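Long-range contacts in Cgl0159-like domain-containing protein (Corynebacterium glutamicum, PDB 3FOK), which is of unknown function but has the parallel beta/alpha barrel fold of the TIM-barrel clan and is found here in an assembly of five chains: residues R28-R33 with M137-V142; G39-L44 with L294-I299; L73-I78 with L276-D281; L181-S186 with I203-I208. One frame throughout, in Å; residues are numbered along the deposited sequence.

Interaction 1. Residues R28-R33 with M137-V142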
loop_
_atom_site.group_PDB
_atom_site.type_symbol
_atom_site.label_atom_id
_atom_site.label_comp_id
_atom_site.label_asym_id
_atom_site.label_seq_id
_atom_site.Cartn_x
_atom_site.Cartn_y
_atom_site.Cartn_z
ATOM N N ARG A 28 -12.465 8.118 -33.099
ATOM C CA ARG A 28 -11.782 7.597 -34.277
ATOM C C ARG A 28 -11.117 6.271 -33.957
ATOM O O ARG A 28 -10.973 5.406 -34.820
ATOM C CB ARG A 28 -10.732 8.593 -34.771
ATOM C CG ARG A 28 -11.280 9.649 -35.716
ATOM C CD ARG A 28 -10.312 10.805 -35.878
ATOM N NE ARG A 28 -10.730 11.715 -36.938
ATOM C CZ ARG A 28 -10.576 11.466 -38.236
ATOM N NH1 ARG A 28 -10.005 10.332 -38.633
ATOM N NH2 ARG A 28 -10.995 12.348 -39.138
ATOM N N PHE A 29 -10.723 6.112 -32.703
ATOM C CA PHE A 29 -10.067 4.891 -32.263
ATOM C C PHE A 29 -11.035 3.712 -32.317
ATOM O O PHE A 29 -10.675 2.622 -32.755
ATOM C CB PHE A 29 -9.556 5.063 -30.830
ATOM C CG PHE A 29 -8.382 4.195 -30.494
ATOM C CD1 PHE A 29 -8.407 2.831 -30.755
ATOM C CD2 PHE A 29 -7.249 4.744 -29.905
ATOM C CE1 PHE A 29 -7.320 2.021 -30.437
ATOM C CE2 PHE A 29 -6.155 3.945 -29.581
ATOM C CZ PHE A 29 -6.191 2.580 -29.848
ATOM N N LYS A 30 -12.266 3.940 -31.878
ATOM C CA LYS A 30 -13.272 2.889 -31.857
ATOM C C LYS A 30 -13.915 2.594 -33.214
ATOM O O LYS A 30 -14.448 1.503 -33.426
ATOM C CB LYS A 30 -14.338 3.227 -30.812
ATOM C CG LYS A 30 -13.756 3.329 -29.403
ATOM C CD LYS A 30 -14.810 3.655 -28.350
ATOM C CE LYS A 30 -14.186 3.684 -26.957
ATOM N NZ LYS A 30 -15.192 3.946 -25.887
ATOM N N GLN A 31 -13.861 3.555 -34.132
ATOM C CA GLN A 31 -14.427 3.361 -35.465
ATOM C C GLN A 31 -13.419 2.637 -36.347
ATOM O O GLN A 31 -13.671 2.338 -37.510
ATOM C CB GLN A 31 -14.796 4.710 -36.078
ATOM C CG GLN A 31 -16.109 5.258 -35.559
ATOM C CD GLN A 31 -16.321 6.710 -35.922
ATOM O OE1 GLN A 31 -15.825 7.188 -36.946
ATOM N NE2 GLN A 31 -17.076 7.422 -35.089
ATOM N N ARG A 32 -12.269 2.359 -35.751
ATOM C CA ARG A 32 -11.157 1.670 -36.388
ATOM C C ARG A 32 -11.554 0.278 -36.882
ATOM O O ARG A 32 -12.242 -0.464 -36.183
ATOM C CB ARG A 32 -10.026 1.566 -35.362
ATOM C CG ARG A 32 -8.767 0.866 -35.797
ATOM C CD ARG A 32 -7.735 0.969 -34.679
ATOM N NE ARG A 32 -7.896 -0.049 -33.647
ATOM C CZ ARG A 32 -7.348 -1.257 -33.715
ATOM N NH1 ARG A 32 -6.607 -1.584 -34.764
ATOM N NH2 ARG A 32 -7.532 -2.136 -32.741
ATOM N N ARG A 33 -11.122 -0.068 -38.090
ATOM C CA ARG A 33 -11.410 -1.379 -38.661
ATOM C C ARG A 33 -10.488 -2.389 -38.002
ATOM O O ARG A 33 -9.265 -2.275 -38.098
ATOM C CB ARG A 33 -11.152 -1.372 -40.165
ATOM C CG ARG A 33 -12.130 -0.535 -40.959
ATOM C CD ARG A 33 -13.114 -1.418 -41.707
ATOM N NE ARG A 33 -12.429 -2.401 -42.546
ATOM C CZ ARG A 33 -11.463 -2.106 -43.414
ATOM N NH1 ARG A 33 -11.055 -0.849 -43.565
ATOM N NH2 ARG A 33 -10.906 -3.067 -44.139
HETATM N N MSE A 137 -7.261 -0.690 -22.427
HETATM C CA MSE A 137 -7.008 -1.411 -23.664
HETATM C C MSE A 137 -8.286 -2.101 -24.125
HETATM O O MSE A 137 -8.645 -2.042 -25.302
HETATM C CB MSE A 137 -5.892 -2.428 -23.462
HETATM C CG MSE A 137 -4.565 -1.797 -23.095
HETATM SE SE MSE A 137 -3.064 -3.010 -23.247
HETATM C CE MSE A 137 -2.387 -2.384 -24.906
ATOM N N VAL A 138 -8.975 -2.751 -23.194
ATOM C CA VAL A 138 -10.221 -3.422 -23.522
ATOM C C VAL A 138 -11.223 -2.395 -24.046
ATOM O O VAL A 138 -11.869 -2.612 -25.068
ATOM C CB VAL A 138 -10.817 -4.132 -22.286
ATOM C CG1 VAL A 138 -12.242 -4.582 -22.577
ATOM C CG2 VAL A 138 -9.960 -5.323 -21.914
ATOM N N ASP A 139 -11.340 -1.276 -23.341
ATOM C CA ASP A 139 -12.260 -0.214 -23.730
ATOM C C ASP A 139 -11.945 0.397 -25.091
ATOM O O ASP A 139 -12.842 0.662 -25.890
ATOM C CB ASP A 139 -12.246 0.902 -22.687
ATOM C CG ASP A 139 -12.994 2.142 -23.156
ATOM O OD1 ASP A 139 -14.240 2.084 -23.266
ATOM O OD2 ASP A 139 -12.334 3.170 -23.427
ATOM N N ARG A 140 -10.663 0.614 -25.350
ATOM C CA ARG A 140 -10.218 1.230 -26.594
ATOM C C ARG A 140 -10.175 0.262 -27.766
ATOM O O ARG A 140 -10.304 0.666 -28.925
ATOM C CB ARG A 140 -8.831 1.829 -26.396
ATOM C CG ARG A 140 -8.602 3.102 -27.152
ATOM C CD ARG A 140 -9.363 4.242 -26.524
ATOM N NE ARG A 140 -8.601 5.479 -26.642
ATOM C CZ ARG A 140 -8.859 6.587 -25.957
ATOM N NH1 ARG A 140 -9.873 6.623 -25.096
ATOM N NH2 ARG A 140 -8.084 7.656 -26.119
ATOM N N GLY A 141 -9.974 -1.016 -27.465
ATOM C CA GLY A 141 -9.915 -2.005 -28.517
ATOM C C GLY A 141 -8.508 -2.367 -28.950
ATOM O O GLY A 141 -8.328 -2.892 -30.048
ATOM N N VAL A 142 -7.501 -2.088 -28.125
ATOM C CA VAL A 142 -6.150 -2.460 -28.525
ATOM C C VAL A 142 -6.178 -3.987 -28.512
ATOM O O VAL A 142 -6.891 -4.597 -27.718
ATOM C CB VAL A 142 -5.060 -1.944 -27.550
ATOM C CG1 VAL A 142 -5.355 -0.510 -27.141
ATOM C CG2 VAL A 142 -4.954 -2.858 -26.369
HETATM O O HOH W 1 -10.074 -0.134 -31.841
#
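Phe-29 and Arg-140 meet at about a right angle: the arginine chain presents CG to the ring face, and its guanidinium meets CD2 of Phe-29 edge-on through NE. CG of Arg-140 sits over the ring centre of Phe-29, 3.3 Å from the centroid and 5° off the normal, a well-centred CH-pi contact. Phe-29 reaches it with CG anti to the backbone N (chi1 -154°). Bends at chi2 and chi3 then take the Arg-140 guanidinium away from helix 137-140 to a salt bridge with Asp-215 of a second subunit, so the same side chain serves the packing within the chain and the joint between chains. Helix 23-30 precedes the first strand of the TIM barrel and here lies against the end of helix 134-140, which leads into strand 144-151; Gly-141, with positive phi, ends that helix. The carbonyl O of Gly-141 accepts from NH2 of Arg-32 at 2.9 Å, a bent bond (130°) whose donor stands above the carbonyl plane although the oxygen lies in the guanidinium plane. Arg-32 NH2 also forms a salt bridge with Asp-143. Water 1, at the edge of the Phe-29 ring, accepts from Arg-32 NE at 2.8 Å and donates to the carbonyl oxygens of Phe-29 and Arg-140. On the exposed flank the extended chain of Lys-30 crosses Asp-139 obliquely, and NZ makes a weak salt bridge of 3.4 Å to OD1.

Interaction 2. Residues G39-L44 with L294-I299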
loop_
_atom_site.group_PDB
_atom_site.type_symbol
_atom_site.label_atom_id
_atom_site.label_comp_id
_atom_site.label_asym_id
_atom_site.label_seq_id
_atom_site.Cartn_x
_atom_site.Cartn_y
_atom_site.Cartn_z
ATOM N N GLY A 39 -2.945 -13.874 -39.066
ATOM C CA GLY A 39 -3.419 -13.978 -40.430
ATOM C C GLY A 39 -3.421 -15.420 -40.893
ATOM O O GLY A 39 -3.328 -16.347 -40.087
ATOM N N GLU A 40 -3.516 -15.610 -42.201
ATOM C CA GLU A 40 -3.543 -16.941 -42.784
ATOM C C GLU A 40 -2.250 -17.723 -42.570
ATOM O O GLU A 40 -2.285 -18.938 -42.366
ATOM C CB GLU A 40 -3.855 -16.844 -44.280
ATOM C CG GLU A 40 -5.275 -16.367 -44.587
ATOM C CD GLU A 40 -5.534 -14.926 -44.161
ATOM O OE1 GLU A 40 -6.721 -14.531 -44.104
ATOM O OE2 GLU A 40 -4.561 -14.183 -43.899
ATOM N N ASP A 41 -1.112 -17.036 -42.602
ATOM C CA ASP A 41 0.168 -17.713 -42.420
ATOM C C ASP A 41 0.559 -17.822 -40.948
ATOM O O ASP A 41 1.629 -18.330 -40.616
ATOM C CB ASP A 41 1.262 -17.001 -43.226
ATOM C CG ASP A 41 1.724 -15.711 -42.583
ATOM O OD1 ASP A 41 0.890 -15.008 -41.973
ATOM O OD2 ASP A 41 2.925 -15.394 -42.701
ATOM N N GLY A 42 -0.321 -17.347 -40.072
ATOM C CA GLY A 42 -0.077 -17.424 -38.641
ATOM C C GLY A 42 1.108 -16.642 -38.107
ATOM O O GLY A 42 1.486 -16.813 -36.948
ATOM N N LYS A 43 1.699 -15.789 -38.937
ATOM C CA LYS A 43 2.840 -14.988 -38.508
ATOM C C LYS A 43 2.432 -13.561 -38.171
ATOM O O LYS A 43 1.383 -13.080 -38.611
ATOM C CB LYS A 43 3.923 -14.971 -39.588
ATOM C CG LYS A 43 4.953 -16.091 -39.467
ATOM C CD LYS A 43 4.328 -17.463 -39.622
ATOM C CE LYS A 43 5.393 -18.551 -39.645
ATOM N NZ LYS A 43 6.186 -18.594 -38.382
ATOM N N LEU A 44 3.274 -12.881 -37.397
ATOM C CA LEU A 44 2.990 -11.517 -36.976
ATOM C C LEU A 44 4.238 -10.641 -37.064
ATOM O O LEU A 44 5.327 -11.057 -36.672
ATOM C CB LEU A 44 2.461 -11.547 -35.537
ATOM C CG LEU A 44 1.568 -10.434 -34.993
ATOM C CD1 LEU A 44 0.283 -10.351 -35.806
ATOM C CD2 LEU A 44 1.246 -10.731 -33.534
ATOM N N LEU A 294 10.569 -11.237 -44.646
ATOM C CA LEU A 294 11.276 -12.247 -43.871
ATOM C C LEU A 294 10.244 -12.958 -42.995
ATOM O O LEU A 294 10.373 -14.144 -42.697
ATOM C CB LEU A 294 12.340 -11.573 -43.002
ATOM C CG LEU A 294 13.739 -12.188 -42.926
ATOM C CD1 LEU A 294 14.214 -12.627 -44.304
ATOM C CD2 LEU A 294 14.693 -11.157 -42.339
ATOM N N VAL A 295 9.213 -12.214 -42.602
ATOM C CA VAL A 295 8.136 -12.727 -41.759
ATOM C C VAL A 295 7.008 -13.317 -42.603
ATOM O O VAL A 295 6.571 -14.444 -42.368
ATOM C CB VAL A 295 7.563 -11.609 -40.853
ATOM C CG1 VAL A 295 6.370 -12.125 -40.074
ATOM C CG2 VAL A 295 8.642 -11.112 -39.900
ATOM N N HIS A 296 6.525 -12.544 -43.571
ATOM C CA HIS A 296 5.470 -13.018 -44.459
ATOM C C HIS A 296 6.099 -13.291 -45.814
ATOM O O HIS A 296 6.203 -12.399 -46.656
ATOM C CB HIS A 296 4.356 -11.980 -44.603
ATOM C CG HIS A 296 3.513 -11.833 -43.377
ATOM N ND1 HIS A 296 3.835 -10.966 -42.353
ATOM C CD2 HIS A 296 2.398 -12.483 -42.986
ATOM C CE1 HIS A 296 2.950 -11.097 -41.383
ATOM N NE2 HIS A 296 2.067 -12.009 -41.735
ATOM N N THR A 297 6.529 -14.531 -46.013
ATOM C CA THR A 297 7.171 -14.923 -47.257
ATOM C C THR A 297 6.212 -14.885 -48.444
ATOM O O THR A 297 6.408 -15.584 -49.434
ATOM C CB THR A 297 7.797 -16.327 -47.132
ATOM O OG1 THR A 297 6.773 -17.285 -46.842
ATOM C CG2 THR A 297 8.830 -16.346 -46.012
ATOM N N ASP A 298 5.175 -14.058 -48.333
ATOM C CA ASP A 298 4.181 -13.891 -49.390
ATOM C C ASP A 298 3.778 -15.176 -50.102
ATOM O O ASP A 298 3.674 -15.191 -51.329
ATOM C CB ASP A 298 4.694 -12.894 -50.434
ATOM C CG ASP A 298 4.506 -11.451 -50.011
ATOM O OD1 ASP A 298 3.342 -11.001 -49.939
ATOM O OD2 ASP A 298 5.518 -10.764 -49.754
ATOM N N ILE A 299 3.543 -16.253 -49.354
ATOM C CA ILE A 299 3.147 -17.513 -49.986
ATOM C C ILE A 299 1.677 -17.499 -50.406
ATOM O O ILE A 299 1.029 -16.441 -50.258
ATOM C CB ILE A 299 3.389 -18.742 -49.060
ATOM C CG1 ILE A 299 3.857 -18.297 -47.670
ATOM C CG2 ILE A 299 4.415 -19.668 -49.702
ATOM C CD1 ILE A 299 4.114 -19.454 -46.709
#
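The imidazole of His-296 has CB of Lys-43 over one face, 4.1 Å above the ring plane and displaced toward the rim, while the carboxylate of Asp-41 comes up obliquely, its plane turned 35° from that of the ring. Both carboxylate oxygens crowd the same carbon, Asp-41 OD2 lying 3.0 Å from His-296 CD2. OD1 of Asp-41 is also 3.2 Å from His-296 NE2, but at too poor an angle for a hydrogen bond; NE2 of His-296 instead makes a weak, bent bond of 3.4 Å to the carbonyl O of Lys-43. The nearby carboxylate would, if anything, stabilise a protonated imidazole. With CG in the crowded place between backbone N and carbonyl carbon (chi1 76°), Asp-41 turns OD1 back to the backbone N of Lys-43 in a weak but nearly straight Asx-turn bond (166°), the aspartate being the third residue of the type I turn from Gly-39 to Gly-42. Alongside, CG1 of Val-295 touches CB of Lys-43 at 3.8 Å and the carbonyl O of Leu-44 at 3.7 Å. The contact thus joins the end of helix 284-295 to the loop entering strand 44-48, the last helix of the TIM barrel to its first strand. Leu-44 pairs there with strand 267-272, and His-296 also touches Asp-86, just before strand 87-90.

Interaction 3. Residues L73-I78 with L276-D281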
loop_
_atom_site.group_PDB
_atom_site.type_symbol
_atom_site.label_atom_id
_atom_site.label_comp_id
_atom_site.label_asym_id
_atom_site.label_seq_id
_atom_site.Cartn_x
_atom_site.Cartn_y
_atom_site.Cartn_z
ATOM N N LEU A 73 6.517 9.847 -35.975
ATOM C CA LEU A 73 5.222 9.492 -36.538
ATOM C C LEU A 73 5.314 9.236 -38.041
ATOM O O LEU A 73 4.683 8.311 -38.551
ATOM C CB LEU A 73 4.196 10.593 -36.241
ATOM C CG LEU A 73 3.776 10.732 -34.769
ATOM C CD1 LEU A 73 2.868 11.942 -34.591
ATOM C CD2 LEU A 73 3.070 9.466 -34.319
ATOM N N GLU A 74 6.102 10.043 -38.747
ATOM C CA GLU A 74 6.265 9.869 -40.188
ATOM C C GLU A 74 6.905 8.515 -40.469
ATOM O O GLU A 74 6.419 7.738 -41.291
ATOM C CB GLU A 74 7.155 10.970 -40.774
ATOM C CG GLU A 74 6.484 11.844 -41.832
ATOM C CD GLU A 74 5.906 11.047 -42.992
ATOM O OE1 GLU A 74 6.670 10.345 -43.691
ATOM O OE2 GLU A 74 4.679 11.128 -43.206
ATOM N N ARG A 75 8.006 8.239 -39.780
ATOM C CA ARG A 75 8.716 6.982 -39.956
ATOM C C ARG A 75 7.785 5.813 -39.642
ATOM O O ARG A 75 7.874 4.756 -40.257
ATOM C CB ARG A 75 9.952 6.962 -39.055
ATOM C CG ARG A 75 10.815 8.211 -39.217
ATOM C CD ARG A 75 11.975 8.247 -38.240
ATOM N NE ARG A 75 13.149 7.559 -38.759
ATOM C CZ ARG A 75 14.116 8.147 -39.456
ATOM N NH1 ARG A 75 14.059 9.445 -39.717
ATOM N NH2 ARG A 75 15.141 7.432 -39.899
HETATM N N MSE A 76 6.882 6.021 -38.688
HETATM C CA MSE A 76 5.918 4.995 -38.306
HETATM C C MSE A 76 4.892 4.820 -39.421
HETATM O O MSE A 76 4.565 3.697 -39.809
HETATM C CB MSE A 76 5.202 5.385 -37.004
HETATM C CG MSE A 76 5.503 4.476 -35.817
HETATM SE SE MSE A 76 5.010 2.632 -36.121
HETATM C CE MSE A 76 6.569 2.090 -37.101
ATOM N N ALA A 77 4.388 5.941 -39.930
ATOM C CA ALA A 77 3.400 5.926 -41.002
ATOM C C ALA A 77 3.943 5.165 -42.205
ATOM O O ALA A 77 3.220 4.398 -42.843
ATOM C CB ALA A 77 3.044 7.346 -41.400
ATOM N N ILE A 78 5.220 5.381 -42.510
ATOM C CA ILE A 78 5.856 4.706 -43.632
ATOM C C ILE A 78 5.854 3.202 -43.390
ATOM O O ILE A 78 5.415 2.426 -44.241
ATOM C CB ILE A 78 7.313 5.185 -43.818
ATOM C CG1 ILE A 78 7.322 6.646 -44.279
ATOM C CG2 ILE A 78 8.034 4.298 -44.825
ATOM C CD1 ILE A 78 8.709 7.238 -44.414
ATOM N N LEU A 276 14.418 -0.974 -37.514
ATOM C CA LEU A 276 13.591 -0.759 -38.696
ATOM C C LEU A 276 13.280 0.718 -38.939
ATOM O O LEU A 276 13.197 1.163 -40.085
ATOM C CB LEU A 276 12.307 -1.582 -38.570
ATOM C CG LEU A 276 12.586 -3.072 -38.340
ATOM C CD1 LEU A 276 11.282 -3.808 -38.096
ATOM C CD2 LEU A 276 13.328 -3.658 -39.535
ATOM N N LEU A 277 13.082 1.466 -37.857
ATOM C CA LEU A 277 12.840 2.905 -37.940
ATOM C C LEU A 277 14.239 3.409 -37.629
ATOM O O LEU A 277 14.918 2.820 -36.796
ATOM C CB LEU A 277 11.898 3.368 -36.830
ATOM C CG LEU A 277 10.553 2.673 -36.619
ATOM C CD1 LEU A 277 10.018 3.038 -35.244
ATOM C CD2 LEU A 277 9.574 3.073 -37.712
ATOM N N TYR A 278 14.691 4.474 -38.278
ATOM C CA TYR A 278 16.041 4.975 -38.007
ATOM C C TYR A 278 17.101 3.935 -38.374
ATOM O O TYR A 278 17.923 3.560 -37.535
ATOM C CB TYR A 278 16.215 5.310 -36.522
ATOM C CG TYR A 278 15.120 6.157 -35.941
ATOM C CD1 TYR A 278 15.050 7.525 -36.202
ATOM C CD2 TYR A 278 14.129 5.583 -35.147
ATOM C CE1 TYR A 278 14.017 8.298 -35.687
ATOM C CE2 TYR A 278 13.092 6.343 -34.634
ATOM C CZ TYR A 278 13.040 7.699 -34.906
ATOM O OH TYR A 278 12.000 8.447 -34.410
ATOM N N PRO A 279 17.080 3.429 -39.615
ATOM C CA PRO A 279 18.109 2.442 -39.954
ATOM C C PRO A 279 19.451 3.169 -39.997
ATOM O O PRO A 279 19.492 4.396 -39.943
ATOM C CB PRO A 279 17.671 1.945 -41.329
ATOM C CG PRO A 279 16.181 2.129 -41.297
ATOM C CD PRO A 279 16.041 3.483 -40.656
ATOM N N GLN A 280 20.542 2.418 -40.093
ATOM C CA GLN A 280 21.880 3.005 -40.133
ATOM C C GLN A 280 22.018 3.971 -41.310
ATOM O O GLN A 280 22.773 4.942 -41.249
ATOM C CB GLN A 280 22.925 1.889 -40.224
ATOM C CG GLN A 280 24.351 2.319 -39.915
ATOM C CD GLN A 280 25.150 1.204 -39.260
ATOM O OE1 GLN A 280 26.362 1.317 -39.070
ATOM N NE2 GLN A 280 24.466 0.119 -38.899
ATOM N N ASP A 281 21.280 3.693 -42.380
ATOM C CA ASP A 281 21.294 4.531 -43.570
ATOM C C ASP A 281 19.965 5.272 -43.635
ATOM O O ASP A 281 19.198 5.265 -42.671
ATOM C CB ASP A 281 21.473 3.670 -44.820
ATOM C CG ASP A 281 20.373 2.645 -44.979
ATOM O OD1 ASP A 281 20.449 1.827 -45.919
ATOM O OD2 ASP A 281 19.425 2.658 -44.164
#
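The buried half of this contact is apolar and close-packed. Met-76, present as selenomethionine, bends at chi2 and chi3 and packs its CE tip against CD2 of Leu-277, nearer in the model than methyls usually sit, the two chains crossing obliquely. The same leucine methyl, CD2 of Leu-277, lies 3.5 Å from the carbonyl O of Arg-75 and 4.1 Å from its CB, so it fits against both backbone and side chain of helix 69-81. Met-76 and Leu-277 both rest on Val-47 of strand 44-48, completing a buried cluster. The outer half, made by the partly exposed Arg-75, Tyr-278 and Pro-279, is built from flat groups. Arg-75 bends at chi3 (88°) and sets its guanidinium parallel to the ring of Tyr-278, the two planes only 3° apart. The overlap is offset: NE of Arg-75 stands 3.1 Å above the Tyr-278 ring plane on the CD1-CE1 side, and CD of Arg-75 lies 3.3 Å from CE1 of Tyr-278. NH2 of Arg-75 runs past the ring to the backbone of Tyr-278 and lies 4.1 Å from CD of Pro-279. Tyr-278 adopts left-handed backbone angles, turning the loop at this point. The arrangement belongs to the seam of a TIM barrel, where the loop between the last strand, 267-272, and the last helix, 284-295, packs on the helix that follows the first strand.

Interaction 4. Residues L181-S186 with I203-I208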
loop_
_atom_site.group_PDB
_atom_site.type_symbol
_atom_site.label_atom_id
_atom_site.label_comp_id
_atom_site.label_asym_id
_atom_site.label_seq_id
_atom_site.Cartn_x
_atom_site.Cartn_y
_atom_site.Cartn_z
ATOM N N LEU A 181 5.354 -10.520 -22.867
ATOM C CA LEU A 181 6.334 -10.192 -21.835
ATOM C C LEU A 181 7.742 -10.198 -22.429
ATOM O O LEU A 181 8.131 -11.157 -23.104
ATOM C CB LEU A 181 6.279 -11.198 -20.676
ATOM C CG LEU A 181 4.970 -11.445 -19.919
ATOM C CD1 LEU A 181 5.262 -12.336 -18.719
ATOM C CD2 LEU A 181 4.362 -10.135 -19.459
ATOM N N GLU A 182 8.498 -9.130 -22.179
ATOM C CA GLU A 182 9.868 -9.022 -22.671
ATOM C C GLU A 182 10.778 -9.212 -21.463
ATOM O O GLU A 182 11.046 -8.264 -20.725
ATOM C CB GLU A 182 10.110 -7.645 -23.294
ATOM C CG GLU A 182 11.401 -7.542 -24.106
ATOM C CD GLU A 182 11.633 -6.148 -24.674
ATOM O OE1 GLU A 182 10.660 -5.519 -25.141
ATOM O OE2 GLU A 182 12.793 -5.686 -24.667
ATOM N N PRO A 183 11.260 -10.447 -21.242
ATOM C CA PRO A 183 12.135 -10.742 -20.108
ATOM C C PRO A 183 13.617 -10.545 -20.395
ATOM O O PRO A 183 14.055 -10.573 -21.546
ATOM C CB PRO A 183 11.806 -12.190 -19.810
ATOM C CG PRO A 183 11.691 -12.748 -21.195
ATOM C CD PRO A 183 10.889 -11.692 -21.941
ATOM N N PHE A 184 14.376 -10.363 -19.321
ATOM C CA PHE A 184 15.816 -10.161 -19.383
ATOM C C PHE A 184 16.387 -10.365 -17.992
ATOM O O PHE A 184 15.709 -10.129 -16.993
ATOM C CB PHE A 184 16.160 -8.719 -19.768
ATOM C CG PHE A 184 16.157 -8.442 -21.236
ATOM C CD1 PHE A 184 17.086 -9.044 -22.076
ATOM C CD2 PHE A 184 15.263 -7.520 -21.771
ATOM C CE1 PHE A 184 17.130 -8.728 -23.432
ATOM C CE2 PHE A 184 15.296 -7.197 -23.121
ATOM C CZ PHE A 184 16.234 -7.802 -23.957
HETATM N N MSE A 185 17.634 -10.815 -17.937
HETATM C CA MSE A 185 18.325 -10.937 -16.669
HETATM C C MSE A 185 19.177 -9.685 -16.809
HETATM O O MSE A 185 19.757 -9.459 -17.871
HETATM C CB MSE A 185 19.214 -12.183 -16.626
HETATM C CG MSE A 185 18.457 -13.510 -16.618
HETATM SE SE MSE A 185 17.345 -13.815 -15.060
HETATM C CE MSE A 185 15.775 -12.930 -15.676
ATOM N N SER A 186 19.227 -8.851 -15.778
ATOM C CA SER A 186 20.012 -7.625 -15.865
ATOM C C SER A 186 20.935 -7.452 -14.671
ATOM O O SER A 186 20.648 -7.939 -13.580
ATOM C CB SER A 186 19.084 -6.413 -15.976
ATOM O OG SER A 186 18.273 -6.491 -17.135
ATOM N N ILE A 203 17.422 -17.986 -21.119
ATOM C CA ILE A 203 16.628 -19.148 -20.756
ATOM C C ILE A 203 16.080 -19.009 -19.338
ATOM O O ILE A 203 14.899 -19.277 -19.091
ATOM C CB ILE A 203 17.467 -20.437 -20.876
ATOM C CG1 ILE A 203 17.686 -20.761 -22.357
ATOM C CG2 ILE A 203 16.777 -21.599 -20.158
ATOM C CD1 ILE A 203 18.587 -21.945 -22.615
ATOM N N GLN A 204 16.927 -18.571 -18.411
ATOM C CA GLN A 204 16.499 -18.405 -17.029
ATOM C C GLN A 204 15.406 -17.340 -16.911
ATOM O O GLN A 204 14.485 -17.474 -16.107
ATOM C CB GLN A 204 17.684 -18.016 -16.144
ATOM C CG GLN A 204 17.372 -18.088 -14.657
ATOM C CD GLN A 204 18.513 -17.593 -13.790
ATOM O OE1 GLN A 204 18.458 -17.693 -12.562
ATOM N NE2 GLN A 204 19.553 -17.054 -14.421
ATOM N N SER A 205 15.513 -16.282 -17.709
ATOM C CA SER A 205 14.530 -15.207 -17.664
ATOM C C SER A 205 13.177 -15.683 -18.177
ATOM O O SER A 205 12.134 -15.254 -17.685
ATOM C CB SER A 205 15.005 -13.996 -18.484
ATOM O OG SER A 205 15.002 -14.259 -19.871
ATOM N N VAL A 206 13.196 -16.569 -19.165
ATOM C CA VAL A 206 11.957 -17.091 -19.723
ATOM C C VAL A 206 11.243 -17.980 -18.713
ATOM O O VAL A 206 10.025 -17.887 -18.547
ATOM C CB VAL A 206 12.224 -17.898 -21.004
ATOM C CG1 VAL A 206 10.945 -18.530 -21.494
ATOM C CG2 VAL A 206 12.793 -16.987 -22.080
ATOM N N ALA A 207 12.002 -18.836 -18.036
ATOM C CA ALA A 207 11.423 -19.736 -17.038
ATOM C C ALA A 207 10.746 -18.940 -15.926
ATOM O O ALA A 207 9.727 -19.358 -15.380
ATOM C CB ALA A 207 12.499 -20.637 -16.455
ATOM N N ILE A 208 11.311 -17.781 -15.605
ATOM C CA ILE A 208 10.761 -16.926 -14.566
ATOM C C ILE A 208 9.527 -16.181 -15.060
ATOM O O ILE A 208 8.475 -16.220 -14.422
ATOM C CB ILE A 208 11.816 -15.906 -14.067
ATOM C CG1 ILE A 208 12.941 -16.644 -13.332
ATOM C CG2 ILE A 208 11.159 -14.877 -13.150
ATOM C CD1 ILE A 208 14.119 -15.776 -12.977
HETATM O O HOH W 2 16.085 -12.487 -21.963
#
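Ser-205 has chi1 near 70°, which places OG between its backbone N and carbonyl carbon, where it bonds to the carbonyl O of Val-202 one turn back. Met-185, a selenomethionine, has CG beside its backbone N and then bends at chi2 (-64°) and chi3, folding SE and CE across the helix at Ser-205. SE of Met-185 comes to 4.0 Å from NE2 of Gln-204, whose extended chain crosses it at about a right angle, and CE of Met-185 reaches CD1 of Ile-208 at 4.3 Å. On the other side of the serine, CB of Pro-183 lies 3.8 Å from OG and 3.7 Å from the carbonyl O of Ser-205. Consistent with the small serine, the axes of strand 181-186 and helix 203-208 approach to 6.9 Å at 128°, the helix running obliquely back, as in a beta/alpha unit of a TIM barrel. Gln-204 and Ile-208 also pack on Gly-55 of a third subunit. Water 2 donates to both Pro-183 O (2.8 Å) and Ser-205 OG (2.9 Å), bridging strand to helix as the polar link in an otherwise mainly apolar, buried interface.

The four contacts sample different layers of one barrel. Interaction 4 is the most buried, a barrel strand against the next helix in the chain; interactions 1, 2 and 3 are all partly buried, the first two toward the ends of helices, 18 to 19 Å from the chain centre. Interactions 2 and 3 share the region between the last and first barrel units, one before strand 44-48 and the other after strand 267-272, with nearest atoms about 8 Å apart. Interactions 3 and 4 stand on opposite sides of the centre. Interaction 1 combines a CH-pi contact with charged and water-mediated bonds; weak polar contacts mark interaction 2, a guanidinium-aromatic stack interaction 3, and apolar packing interaction 4.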